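Local coordinates for kappa-carrageenase (Pseudoalteromonas carrageenovora, PDB 1DYP), which catalyses the endohydrolysis of beta-1,4 linkages between D-galactose 4-sulfate and 3,6-anhydro-D-galactose in kappa-carrageenan, using the family 16 glycoside hydrolase domain present here, at residues Glu101-Gly106 / Arg189-Thr194. The protein carries 1 engineered substitution. Residues are numbered along the deposited sequence; the frame is centred on the assembly and turned at random.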
ATOM      1  N   GLU A 101       8.389  -3.151  -8.448  1.00  7.97           N
ATOM      2  CA  GLU A 101       8.453  -1.789  -8.943  1.00  8.35           C
ATOM      3  C   GLU A 101       7.151  -1.362  -9.595  1.00  7.92           C
ATOM      4  O   GLU A 101       6.523  -2.126 -10.318  1.00  7.74           O
ATOM      5  CB  GLU A 101       9.597  -1.661  -9.949  1.00  9.22           C
ATOM      6  CG  GLU A 101       9.727  -0.301 -10.599  1.00 10.82           C
ATOM      7  CD  GLU A 101      10.911  -0.238 -11.543  1.00 11.47           C
ATOM      8  OE1 GLU A 101      12.058  -0.384 -11.064  1.00 12.53           O
ATOM      9  OE2 GLU A 101      10.695  -0.046 -12.759  1.00 12.54           O
ATOM     10  N   ALA A 102       6.739  -0.131  -9.318  1.00  7.71           N
ATOM     11  CA  ALA A 102       5.532   0.413  -9.919  1.00  7.47           C
ATOM     12  C   ALA A 102       5.850   1.833 -10.362  1.00  7.64           C
ATOM     13  O   ALA A 102       6.564   2.561  -9.672  1.00  7.50           O
ATOM     14  CB  ALA A 102       4.380   0.411  -8.919  1.00  7.70           C
ATOM     15  N   ARG A 103       5.347   2.201 -11.533  1.00  7.49           N
ATOM     16  CA  ARG A 103       5.548   3.538 -12.083  1.00  7.84           C
ATOM     17  C   ARG A 103       4.237   4.235 -11.768  1.00  7.67           C
ATOM     18  O   ARG A 103       3.204   3.937 -12.366  1.00  7.60           O
ATOM     19  CB  ARG A 103       5.790   3.454 -13.590  1.00  8.25           C
ATOM     20  CG  ARG A 103       6.127   4.786 -14.217  1.00  9.22           C
ATOM     21  CD  ARG A 103       7.109   4.621 -15.361  1.00 10.58           C
ATOM     22  NE  ARG A 103       7.551   5.916 -15.859  1.00 11.01           N
ATOM     23  CZ  ARG A 103       6.853   6.674 -16.699  1.00 11.47           C
ATOM     24  NH1 ARG A 103       5.673   6.266 -17.152  1.00 11.62           N
ATOM     25  NH2 ARG A 103       7.331   7.850 -17.077  1.00 12.39           N
ATOM     26  N   ILE A 104       4.294   5.163 -10.818  1.00  7.42           N
ATOM     27  CA  ILE A 104       3.103   5.845 -10.333  1.00  7.48           C
ATOM     28  C   ILE A 104       3.108   7.362 -10.400  1.00  7.64           C
ATOM     29  O   ILE A 104       4.142   8.006 -10.258  1.00  7.50           O
ATOM     30  CB  ILE A 104       2.866   5.450  -8.850  1.00  7.44           C
ATOM     31  CG1 ILE A 104       2.662   3.939  -8.743  1.00  7.38           C
ATOM     32  CG2 ILE A 104       1.686   6.220  -8.271  1.00  7.68           C
ATOM     33  CD1 ILE A 104       2.733   3.413  -7.324  1.00  7.38           C
ATOM     34  N   LYS A 105       1.917   7.913 -10.609  1.00  8.19           N
ATOM     35  CA  LYS A 105       1.701   9.350 -10.631  1.00  8.63           C
ATOM     36  C   LYS A 105       0.681   9.560  -9.519  1.00  8.56           C
ATOM     37  O   LYS A 105      -0.371   8.922  -9.509  1.00  8.23           O
ATOM     38  CB  LYS A 105       1.117   9.778 -11.971  1.00  9.40           C
ATOM     39  CG  LYS A 105       0.828  11.257 -12.102  1.00 10.74           C
ATOM     40  CD  LYS A 105       0.353  11.492 -13.521  1.00 12.02           C
ATOM     41  CE  LYS A 105      -0.005  12.916 -13.805  1.00 13.35           C
ATOM     42  NZ  LYS A 105      -0.397  12.995 -15.240  1.00 13.80           N
ATOM     43  N   GLY A 106       1.003  10.429  -8.568  1.00  8.67           N
ATOM     44  CA  GLY A 106       0.097  10.673  -7.463  1.00  8.82           C
ATOM     45  C   GLY A 106      -1.153  11.437  -7.849  1.00  8.87           C
ATOM     46  O   GLY A 106      -1.249  11.980  -8.952  1.00  8.92           O
ATOM     47  N   ARG A 189       3.065  14.301  -7.684  1.00  8.24           N
ATOM     48  CA  ARG A 189       1.827  14.460  -8.435  1.00  8.70           C
ATOM     49  C   ARG A 189       2.131  14.867  -9.872  1.00  9.14           C
ATOM     50  O   ARG A 189       1.235  14.918 -10.715  1.00  9.38           O
ATOM     51  CB  ARG A 189       0.954  15.528  -7.780  1.00  8.39           C
ATOM     52  CG  ARG A 189       0.587  15.220  -6.342  1.00  8.27           C
ATOM     53  CD  ARG A 189      -0.128  16.395  -5.709  1.00  8.23           C
ATOM     54  NE  ARG A 189       0.757  17.550  -5.595  1.00  8.10           N
ATOM     55  CZ  ARG A 189       0.386  18.720  -5.091  1.00  8.27           C
ATOM     56  NH1 ARG A 189      -0.857  18.893  -4.663  1.00  7.86           N
ATOM     57  NH2 ARG A 189       1.264  19.708  -4.994  1.00  8.27           N
ATOM     58  N   ASN A 190       3.399  15.153 -10.144  1.00  9.63           N
ATOM     59  CA  ASN A 190       3.813  15.567 -11.476  1.00 10.33           C
ATOM     60  C   ASN A 190       4.504  14.449 -12.241  1.00 10.35           C
ATOM     61  O   ASN A 190       5.622  14.053 -11.911  1.00 10.59           O
ATOM     62  CB  ASN A 190       4.759  16.762 -11.391  1.00 10.82           C
ATOM     63  CG  ASN A 190       4.977  17.413 -12.739  1.00 11.77           C
ATOM     64  OD1 ASN A 190       4.117  18.148 -13.228  1.00 12.82           O
ATOM     65  ND2 ASN A 190       6.117  17.129 -13.361  1.00 11.89           N
ATOM     66  N   ASP A 191       3.837  13.954 -13.276  1.00 10.39           N
ATOM     67  CA  ASP A 191       4.384  12.887 -14.100  1.00 10.33           C
ATOM     68  C   ASP A 191       4.534  11.605 -13.288  1.00 10.13           C
ATOM     69  O   ASP A 191       4.202  11.556 -12.102  1.00  9.95           O
ATOM     70  CB  ASP A 191       5.749  13.290 -14.664  1.00 10.92           C
ATOM     71  CG  ASP A 191       6.012  12.701 -16.038  1.00 11.34           C
ATOM     72  OD1 ASP A 191       5.575  11.562 -16.303  1.00 11.79           O
ATOM     73  OD2 ASP A 191       6.671  13.378 -16.855  0.80 12.12           O
ATOM     74  N   PHE A 192       5.053  10.574 -13.937  1.00  9.66           N
ATOM     75  CA  PHE A 192       5.240   9.290 -13.291  1.00  9.11           C
ATOM     76  C   PHE A 192       6.638   9.124 -12.731  1.00  8.92           C
ATOM     77  O   PHE A 192       7.606   9.658 -13.265  1.00  9.42           O
ATOM     78  CB  PHE A 192       4.948   8.162 -14.278  1.00  8.87           C
ATOM     79  CG  PHE A 192       3.512   8.086 -14.694  1.00  8.57           C
ATOM     80  CD1 PHE A 192       2.996   8.967 -15.641  1.00  8.79           C
ATOM     81  CD2 PHE A 192       2.661   7.156 -14.109  1.00  8.56           C
ATOM     82  CE1 PHE A 192       1.650   8.920 -15.997  1.00  8.57           C
ATOM     83  CE2 PHE A 192       1.315   7.100 -14.457  1.00  8.43           C
ATOM     84  CZ  PHE A 192       0.806   7.985 -15.403  1.00  8.64           C
ATOM     85  N   HIS A 193       6.726   8.380 -11.638  1.00  8.66           N
ATOM     86  CA  HIS A 193       7.996   8.107 -10.988  1.00  8.32           C
ATOM     87  C   HIS A 193       7.993   6.643 -10.603  1.00  7.99           C
ATOM     88  O   HIS A 193       6.933   6.033 -10.479  1.00  7.62           O
ATOM     89  CB  HIS A 193       8.152   9.011  -9.768  1.00  8.67           C
ATOM     90  CG  HIS A 193       8.204  10.463 -10.123  1.00  9.15           C
ATOM     91  ND1 HIS A 193       9.375  11.102 -10.471  1.00  9.28           N
ATOM     92  CD2 HIS A 193       7.215  11.373 -10.287  1.00  9.36           C
ATOM     93  CE1 HIS A 193       9.104  12.341 -10.839  1.00  9.45           C
ATOM     94  NE2 HIS A 193       7.801  12.531 -10.738  1.00  9.40           N
ATOM     95  N   THR A 194       9.176   6.072 -10.429  1.00  7.75           N
ATOM     96  CA  THR A 194       9.271   4.661 -10.093  1.00  7.90           C
ATOM     97  C   THR A 194       9.534   4.439  -8.618  1.00  7.52           C
ATOM     98  O   THR A 194      10.431   5.043  -8.029  1.00  7.91           O
ATOM     99  CB  THR A 194      10.370   3.972 -10.917  1.00  8.28           C
ATOM    100  OG1 THR A 194      11.648   4.511 -10.561  1.00  9.89           O
ATOM    101  CG2 THR A 194      10.122   4.197 -12.396  1.00  8.51           C
TER
HETATM  102  O   HOH W   1       5.785   9.789 -18.316  1.00 27.20           O
HETATM  103  O   HOH W   2       9.291   6.977 -14.187  1.00 33.52           O
HETATM  104  O   HOH W   3      -1.539  14.433 -10.377  1.00 16.98           O
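R189 meets G106 where a loop enters the antiparallel pairing of strands 98-105 and 193-199, part of the beta-sandwich of the family 16 catalytic domain. A water bridges their carbonyls, donating to R189 O and G106 O, while the R189 guanidinium turns to D187 in a salt bridge. N190 serves its own loop: its carbonyl takes the N-H of H193 NE2 at 2.9 Å. At D191 the carbonyl lies against K105 CG, and OD1 accepts from F192 N at 2.6 Å. The same OD1 faces R103 NH2 at 4.2 Å, too long for a salt bridge and well out of the guanidinium plane; a water joins the two instead. F192 fills the space between R103 and K105. Its CB sits 3.4 Å above the guanidinium plane, over the centre, and with CG anti to its carbonyl carbon (chi1 -67°) the ring reaches K105, whose CB makes a CH-pi contact 3.7 Å from the centroid. An alanine here would keep the CB but would probably leave the K105 chain without its aromatic face and open a gap beside E261 of strand 258-270. H193 forms the hydrogen-bonded pair with I104: I104 N gives to H193 O at 2.8 Å, and H193 N returns the bond to I104 O. The H193 imidazole stacks on F186, and its ND1 is hydrogen-bonded to D209 OD2. T194 closes the walk as the non-hydrogen-bonded partner of R103, its CA-H directed at A102 O, 3.5 Å from CA, and its CG2 methyl 4.2 Å from R103 CD.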